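Local coordinates for protein glutamyl-tRNA(Gln) amidotransferase subunit B, mitochondrial (Saccharomyces cerevisiae, PDB 4N0H) that forms subunit B of a mitochondrial amidotransferase from yeast and carries a GatB/GatE-type catalytic domain, at residues Leu69-Leu74 against Pro168-Val173; Lys73-Leu78 against Arg109-Gly114; Ile200-Gly203 against Gly208-Arg211. All coordinates share one frame; numbering follows the deposited sequence.

Interaction 1: residues Leu69-Leu74 against Pro168-Val173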
loop_
_atom_site.group_PDB
_atom_site.type_symbol
_atom_site.label_atom_id
_atom_site.label_comp_id
_atom_site.label_asym_id
_atom_site.label_seq_id
_atom_site.Cartn_x
_atom_site.Cartn_y
_atom_site.Cartn_z
ATOM N N LEU B 69 -14.558 19.855 1.853
ATOM C CA LEU B 69 -15.335 21.086 1.932
ATOM C C LEU B 69 -16.540 20.902 2.850
ATOM O O LEU B 69 -16.819 21.744 3.709
ATOM C CB LEU B 69 -15.792 21.520 0.535
ATOM C CG LEU B 69 -16.684 22.760 0.458
ATOM C CD1 LEU B 69 -15.916 23.999 0.889
ATOM C CD2 LEU B 69 -17.252 22.935 -0.942
ATOM N N PHE B 70 -17.245 19.788 2.666
ATOM C CA PHE B 70 -18.422 19.481 3.465
ATOM C C PHE B 70 -18.032 19.341 4.931
ATOM O O PHE B 70 -18.702 19.876 5.808
ATOM C CB PHE B 70 -19.110 18.198 2.977
ATOM C CG PHE B 70 -19.982 18.389 1.761
ATOM C CD1 PHE B 70 -19.825 19.490 0.936
ATOM C CD2 PHE B 70 -20.962 17.459 1.447
ATOM C CE1 PHE B 70 -20.625 19.660 -0.185
ATOM C CE2 PHE B 70 -21.771 17.619 0.325
ATOM C CZ PHE B 70 -21.602 18.722 -0.490
ATOM N N ALA B 71 -16.936 18.633 5.192
ATOM C CA ALA B 71 -16.468 18.468 6.566
ATOM C C ALA B 71 -16.035 19.804 7.191
ATOM O O ALA B 71 -16.185 20.017 8.397
ATOM C CB ALA B 71 -15.350 17.451 6.635
ATOM N N MET B 72 -15.485 20.694 6.370
ATOM C CA MET B 72 -15.137 22.039 6.830
ATOM C C MET B 72 -16.371 22.808 7.302
ATOM O O MET B 72 -16.371 23.397 8.382
ATOM C CB MET B 72 -14.434 22.823 5.721
ATOM C CG MET B 72 -12.920 22.813 5.833
ATOM S SD MET B 72 -12.397 23.565 7.387
ATOM C CE MET B 72 -10.633 23.610 7.148
ATOM N N LYS B 73 -17.423 22.790 6.489
ATOM C CA LYS B 73 -18.647 23.516 6.812
ATOM C C LYS B 73 -19.251 23.025 8.124
ATOM O O LYS B 73 -19.700 23.826 8.952
ATOM C CB LYS B 73 -19.662 23.417 5.669
ATOM C CG LYS B 73 -19.150 23.974 4.350
ATOM C CD LYS B 73 -20.187 23.871 3.240
ATOM C CE LYS B 73 -21.294 24.889 3.423
ATOM N NZ LYS B 73 -22.330 24.791 2.352
ATOM N N LEU B 74 -19.234 21.712 8.327
ATOM C CA LEU B 74 -19.759 21.141 9.562
ATOM C C LEU B 74 -18.907 21.528 10.773
ATOM O O LEU B 74 -19.444 21.886 11.816
ATOM C CB LEU B 74 -19.871 19.619 9.460
ATOM C CG LEU B 74 -20.419 18.955 10.721
ATOM C CD1 LEU B 74 -21.820 19.487 11.053
ATOM C CD2 LEU B 74 -20.430 17.446 10.566
ATOM N N PRO B 168 -19.328 8.660 0.740
ATOM C CA PRO B 168 -18.711 9.370 1.867
ATOM C C PRO B 168 -19.632 9.470 3.079
ATOM O O PRO B 168 -20.824 9.738 2.935
ATOM C CB PRO B 168 -18.448 10.780 1.312
ATOM C CG PRO B 168 -18.777 10.726 -0.148
ATOM C CD PRO B 168 -19.709 9.576 -0.346
ATOM N N LEU B 169 -19.065 9.249 4.261
ATOM C CA LEU B 169 -19.772 9.427 5.520
ATOM C C LEU B 169 -18.996 10.402 6.392
ATOM O O LEU B 169 -17.773 10.511 6.280
ATOM C CB LEU B 169 -19.880 8.098 6.278
ATOM C CG LEU B 169 -20.544 6.900 5.598
ATOM C CD1 LEU B 169 -20.407 5.646 6.456
ATOM C CD2 LEU B 169 -21.994 7.213 5.355
ATOM N N ILE B 170 -19.708 11.114 7.257
ATOM C CA ILE B 170 -19.067 11.775 8.385
ATOM C C ILE B 170 -19.610 11.173 9.674
ATOM O O ILE B 170 -20.823 11.086 9.867
ATOM C CB ILE B 170 -19.286 13.294 8.385
ATOM C CG1 ILE B 170 -18.496 13.944 7.251
ATOM C CG2 ILE B 170 -18.852 13.889 9.712
ATOM C CD1 ILE B 170 -18.498 15.463 7.306
ATOM N N GLU B 171 -18.711 10.727 10.541
ATOM C CA GLU B 171 -19.118 10.241 11.848
ATOM C C GLU B 171 -18.897 11.335 12.876
ATOM O O GLU B 171 -17.791 11.862 13.007
ATOM C CB GLU B 171 -18.343 8.986 12.250
ATOM C CG GLU B 171 -18.719 8.470 13.634
ATOM C CD GLU B 171 -17.857 7.307 14.098
ATOM O OE1 GLU B 171 -17.878 6.999 15.309
ATOM O OE2 GLU B 171 -17.165 6.696 13.257
ATOM N N LEU B 172 -19.956 11.677 13.599
ATOM C CA LEU B 172 -19.866 12.652 14.676
ATOM C C LEU B 172 -20.022 11.949 16.015
ATOM O O LEU B 172 -21.002 11.242 16.245
ATOM C CB LEU B 172 -20.934 13.736 14.504
ATOM C CG LEU B 172 -21.027 14.825 15.576
ATOM C CD1 LEU B 172 -21.286 16.170 14.938
ATOM C CD2 LEU B 172 -22.116 14.501 16.590
ATOM N N VAL B 173 -19.047 12.133 16.896
ATOM C CA VAL B 173 -19.125 11.556 18.230
ATOM C C VAL B 173 -19.251 12.660 19.279
ATOM O O VAL B 173 -18.394 13.545 19.376
ATOM C CB VAL B 173 -17.896 10.686 18.539
ATOM C CG1 VAL B 173 -18.093 9.937 19.852
ATOM C CG2 VAL B 173 -17.643 9.713 17.404
#

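Interaction 2: residues Lys73-Leu78 against Arg109-Gly114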
loop_
_atom_site.group_PDB
_atom_site.type_symbol
_atom_site.label_atom_id
_atom_site.label_comp_id
_atom_site.label_asym_id
_atom_site.label_seq_id
_atom_site.Cartn_x
_atom_site.Cartn_y
_atom_site.Cartn_z
ATOM N N LYS B 73 -17.423 22.790 6.489
ATOM C CA LYS B 73 -18.647 23.516 6.812
ATOM C C LYS B 73 -19.251 23.025 8.124
ATOM O O LYS B 73 -19.700 23.826 8.952
ATOM C CB LYS B 73 -19.662 23.417 5.669
ATOM C CG LYS B 73 -19.150 23.974 4.350
ATOM C CD LYS B 73 -20.187 23.871 3.240
ATOM C CE LYS B 73 -21.294 24.889 3.423
ATOM N NZ LYS B 73 -22.330 24.791 2.352
ATOM N N LEU B 74 -19.234 21.712 8.327
ATOM C CA LEU B 74 -19.759 21.141 9.562
ATOM C C LEU B 74 -18.907 21.528 10.773
ATOM O O LEU B 74 -19.444 21.886 11.816
ATOM C CB LEU B 74 -19.871 19.619 9.460
ATOM C CG LEU B 74 -20.419 18.955 10.721
ATOM C CD1 LEU B 74 -21.820 19.487 11.053
ATOM C CD2 LEU B 74 -20.430 17.446 10.566
ATOM N N SER B 75 -17.584 21.451 10.633
ATOM C CA SER B 75 -16.673 21.803 11.723
ATOM C C SER B 75 -16.878 23.253 12.148
ATOM O O SER B 75 -16.915 23.561 13.336
ATOM C CB SER B 75 -15.215 21.600 11.303
ATOM O OG SER B 75 -14.982 20.273 10.864
ATOM N N LEU B 76 -17.017 24.135 11.163
ATOM C CA LEU B 76 -17.208 25.556 11.423
ATOM C C LEU B 76 -18.534 25.808 12.136
ATOM O O LEU B 76 -18.602 26.592 13.081
ATOM C CB LEU B 76 -17.144 26.348 10.115
ATOM C CG LEU B 76 -15.751 26.480 9.496
ATOM C CD1 LEU B 76 -15.827 27.113 8.117
ATOM C CD2 LEU B 76 -14.850 27.296 10.409
ATOM N N ALA B 77 -19.582 25.126 11.689
ATOM C CA ALA B 77 -20.903 25.284 12.288
ATOM C C ALA B 77 -20.921 24.830 13.743
ATOM O O ALA B 77 -21.659 25.376 14.561
ATOM C CB ALA B 77 -21.948 24.527 11.481
ATOM N N LEU B 78 -20.101 23.832 14.060
ATOM C CA LEU B 78 -20.036 23.283 15.413
ATOM C C LEU B 78 -19.021 24.011 16.293
ATOM O O LEU B 78 -19.010 23.837 17.511
ATOM C CB LEU B 78 -19.670 21.797 15.367
ATOM C CG LEU B 78 -20.607 20.847 14.623
ATOM C CD1 LEU B 78 -19.975 19.469 14.560
ATOM C CD2 LEU B 78 -21.988 20.788 15.276
ATOM N N ARG B 109 -6.201 10.060 13.580
ATOM C CA ARG B 109 -6.190 11.509 13.400
ATOM C C ARG B 109 -7.457 11.994 12.700
ATOM O O ARG B 109 -7.499 12.102 11.477
ATOM C CB ARG B 109 -4.954 11.948 12.609
ATOM C CG ARG B 109 -3.628 11.512 13.224
ATOM C CD ARG B 109 -2.469 12.305 12.644
ATOM N NE ARG B 109 -2.679 13.744 12.802
ATOM C CZ ARG B 109 -2.343 14.435 13.889
ATOM N NH1 ARG B 109 -1.777 13.820 14.920
ATOM N NH2 ARG B 109 -2.573 15.740 13.945
ATOM N N PRO B 110 -8.499 12.290 13.486
ATOM C CA PRO B 110 -9.794 12.724 12.954
ATOM C C PRO B 110 -9.714 14.110 12.319
ATOM O O PRO B 110 -8.790 14.876 12.613
ATOM C CB PRO B 110 -10.696 12.741 14.196
ATOM C CG PRO B 110 -9.755 12.922 15.344
ATOM C CD PRO B 110 -8.506 12.185 14.954
ATOM N N PHE B 111 -10.672 14.414 11.446
ATOM C CA PHE B 111 -10.710 15.692 10.743
ATOM C C PHE B 111 -10.782 16.889 11.696
ATOM O O PHE B 111 -10.115 17.897 11.480
ATOM C CB PHE B 111 -11.888 15.739 9.760
ATOM C CG PHE B 111 -11.902 16.974 8.891
ATOM C CD1 PHE B 111 -12.649 18.088 9.251
ATOM C CD2 PHE B 111 -11.156 17.024 7.724
ATOM C CE1 PHE B 111 -12.657 19.225 8.456
ATOM C CE2 PHE B 111 -11.161 18.157 6.921
ATOM C CZ PHE B 111 -11.907 19.260 7.290
ATOM N N ALA B 112 -11.601 16.774 12.737
ATOM C CA ALA B 112 -11.776 17.853 13.705
ATOM C C ALA B 112 -12.058 17.317 15.100
ATOM O O ALA B 112 -12.495 16.178 15.268
ATOM C CB ALA B 112 -12.900 18.792 13.268
ATOM N N ARG B 113 -11.802 18.149 16.099
ATOM C CA ARG B 113 -12.096 17.797 17.479
ATOM C C ARG B 113 -12.760 18.970 18.188
ATOM O O ARG B 113 -12.633 20.124 17.763
ATOM C CB ARG B 113 -10.820 17.378 18.213
ATOM C CG ARG B 113 -10.301 16.000 17.817
ATOM C CD ARG B 113 -8.957 15.699 18.471
ATOM N NE ARG B 113 -7.836 16.277 17.730
ATOM C CZ ARG B 113 -6.633 16.508 18.252
ATOM N NH1 ARG B 113 -6.391 16.224 19.524
ATOM N NH2 ARG B 113 -5.672 17.032 17.502
ATOM N N GLY B 114 -13.474 18.672 19.267
ATOM C CA GLY B 114 -14.161 19.701 20.023
ATOM C C GLY B 114 -15.396 20.191 19.296
ATOM O O GLY B 114 -15.875 19.554 18.357
#

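Interaction 3: residues Ile200-Gly203 against Gly208-Arg211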
loop_
_atom_site.group_PDB
_atom_site.type_symbol
_atom_site.label_atom_id
_atom_site.label_comp_id
_atom_site.label_asym_id
_atom_site.label_seq_id
_atom_site.Cartn_x
_atom_site.Cartn_y
_atom_site.Cartn_z
ATOM N N ILE B 200 -25.160 19.430 3.213
ATOM C CA ILE B 200 -24.150 18.376 3.163
ATOM C C ILE B 200 -24.754 16.982 3.264
ATOM O O ILE B 200 -24.068 15.990 3.025
ATOM C CB ILE B 200 -23.072 18.542 4.259
ATOM C CG1 ILE B 200 -23.695 18.389 5.649
ATOM C CG2 ILE B 200 -22.370 19.884 4.114
ATOM C CD1 ILE B 200 -22.686 18.459 6.780
ATOM N N SER B 201 -26.038 16.916 3.605
ATOM C CA SER B 201 -26.733 15.644 3.761
ATOM C C SER B 201 -28.236 15.854 3.871
ATOM O O SER B 201 -28.696 16.947 4.199
ATOM C CB SER B 201 -26.246 14.924 5.010
ATOM O OG SER B 201 -26.930 13.698 5.187
ATOM N N SER B 202 -28.999 14.800 3.605
ATOM C CA SER B 202 -30.449 14.863 3.760
ATOM C C SER B 202 -30.833 14.648 5.219
ATOM O O SER B 202 -31.939 14.982 5.635
ATOM C CB SER B 202 -31.131 13.819 2.873
ATOM O OG SER B 202 -30.692 12.512 3.201
ATOM N N GLY B 203 -29.906 14.082 5.989
ATOM C CA GLY B 203 -30.124 13.826 7.402
ATOM C C GLY B 203 -31.297 12.902 7.684
ATOM O O GLY B 203 -31.855 12.908 8.783
ATOM N N GLY B 208 -31.548 5.819 5.891
ATOM C CA GLY B 208 -30.221 5.405 6.314
ATOM C C GLY B 208 -29.175 6.463 6.008
ATOM O O GLY B 208 -27.984 6.260 6.240
ATOM N N ALA B 209 -29.623 7.601 5.485
ATOM C CA ALA B 209 -28.739 8.738 5.239
ATOM C C ALA B 209 -28.138 9.247 6.549
ATOM O O ALA B 209 -27.109 9.921 6.551
ATOM C CB ALA B 209 -29.491 9.848 4.539
ATOM N N MET B 210 -28.807 8.932 7.654
ATOM C CA MET B 210 -28.297 9.209 8.990
ATOM C C MET B 210 -28.543 7.990 9.873
ATOM O O MET B 210 -29.611 7.378 9.818
ATOM C CB MET B 210 -28.966 10.453 9.576
ATOM C CG MET B 210 -28.572 10.780 11.005
ATOM S SD MET B 210 -29.219 12.387 11.524
ATOM C CE MET B 210 -29.032 12.288 13.300
ATOM N N ARG B 211 -27.543 7.622 10.666
ATOM C CA ARG B 211 -27.637 6.449 11.529
ATOM C C ARG B 211 -27.117 6.815 12.912
ATOM O O ARG B 211 -26.044 7.410 13.043
ATOM C CB ARG B 211 -26.823 5.287 10.954
ATOM C CG ARG B 211 -27.126 4.977 9.495
ATOM C CD ARG B 211 -25.963 4.272 8.813
ATOM N NE ARG B 211 -26.045 4.381 7.358
ATOM C CZ ARG B 211 -25.039 4.120 6.528
ATOM N NH1 ARG B 211 -23.867 3.731 7.010
ATOM N NH2 ARG B 211 -25.203 4.253 5.218
#

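Interaction 1: residues Leu69-Leu74 against Pro168-Val173
The carbonyl oxygen of Ala71 accepts a hydrogen bond from the hydroxyl of Ser75 one turn on, while the CA and CB of the same alanine lie against the side chain of Ile170. This contact itself is apolar. Ile170 brings two branches to the helix. Its CD1 is 3.7 Å from Ala71 CA and 3.8 Å from Ala71 CB, and its CG2 stands 4.0 Å from Leu74 CD2. The torsions explain the split: CG1 lies anti to the carbonyl carbon (chi1 -71°), with the chain extended to CD1, whereas CG2 lies anti to the backbone N. The two branches therefore meet helix positions three residues apart. Leu74 and Ile170 run past each other in opposite directions, making a side-by-side overlap rather than an end-on one, and they provide most of the 166 Å² buried here. The small methyl of Ala71 probably helps the helix backbone come near; its CA is 7.4 Å from Ile170 CA. Leu138 of strand 130-142 touches both Leu74 and Ile170, and Ile140 meets Ala71, so the neighbouring strand extends the same apolar surface. Strand 168-174 pairs antiparallel with strands 14-23 and 130-142. With all three touching residues buried, the arrangement is that of a helix laid on one face of a beta-sheet, a layered alpha/beta packing.

Interaction 2: residues Lys73-Leu78 against Arg109-Gly114
Ser75, Ala112 and Phe111 carry this contact, and Ser75 contributes the largest share of the 111 Å² buried between helix 65-78 and the bulged part of strand 102-120. The serine CB points toward the strand, and its oxygen reaches two apolar groups at once: Ser75 OG is 3.5 Å from the Ala112 methyl CB and 3.5 Å from Phe111 CE1. It approaches the phenyl ring at the edge, in the ring plane, beside the CD1-CE1 side, since Ser75 OG to Phe111 CD1 is 3.6 Å. One bond back from the hydroxyl, Ser75 CB and Ala112 CB come within 4.1 Å, a plain methylene-to-methyl contact.

The strand geometry explains why two consecutive residues can face the same serine. Phe111 and Ala112 both lie opposite Leu138 in a classic beta bulge, and the CB atoms of both point toward the helix. With CG anti to the backbone N (chi1 -174°), the Phe111 ring is carried out beside Ser75, and chi2 near -95° sets its turn, so that OG meets the edge. The helix comes nearest at Ser75 and Ala112, whose CA atoms are 6.6 Å apart. Leu138 of the neighbouring strand 130-142 also touches Ser75 and Leu78. A little further along, the backbone of Leu78 bonds to Lys116 and Gly114 O pairs with Ser80 OG.

The chemistry is that of a polar atom made acceptable in an apolar setting. Ser75 OG is anti to its own carbonyl carbon (chi1 -56°), and its hydrogen is spent within the helix, on the oxygen of Ala71. Across these two segments its neighbours are carbon atoms, and the in-plane ring edge, with its C-H groups, would probably favour the oxygen slightly.

Interaction 3: residues Ile200-Gly203 against Gly208-Arg211
An ST turn shapes the loop after helix 181-197, and its serines and glycine lie against Ala209 and Met210, where the chain enters strand 210-218. Ser201 OG accepts from Gly203 N at 3.1 Å with an N-H...O angle of 162°, a nearly straight bond, and it is also hydrogen-bonded to Gln23 O. The same oxygen stands 4.0 Å from Ala209 O, too far to count as a bond. Ser202 OG, placed between its backbone N and carbonyl carbon (chi1 59°), instead comes to the Ala209 methyl, 3.2 Å from CB, a snug oxygen-to-carbon approach. The carbonyl oxygen of Gly203, a residue at positive phi, packs beside Met210: Gly203 O is 3.9 Å from Met210 CB and 3.8 Å from SD, while Gln192 NE2 donates to that oxygen. Met210 is extended, its end leads away from the turn, and the side chain packs on Ile188 and Tyr191 of helix 181-197. The turn thus packs against the start of a strand that pairs with strand 14-23. Within the second segment, Arg211 NE donates to Gly208 O at 2.9 Å, lying in the carbonyl plane, although that oxygen is tilted 23° out of the guanidinium plane.

All three contacts lie within the GatB/GatE catalytic domain range and reach its mixed beta-sheet. Interactions 1 and 2 begin in the same stretch of helix 65-78, share Lys73 and Leu74, and have centres about 7 Å apart; the helix thereby spans strands 168-174 and 102-120, with strand 130-142 between them. They touch directly where Leu172 CD1 lies 3.6 Å from Leu78 CD1. Interaction 3 follows both along the chain, its centre about 11 Å from that of interaction 1 and about 17 Å from that of interaction 2. Ile200 bridges the gap by packing on Phe70 and Leu74, so the loop after helix 181-197 joins the same buried layer between helices and sheet.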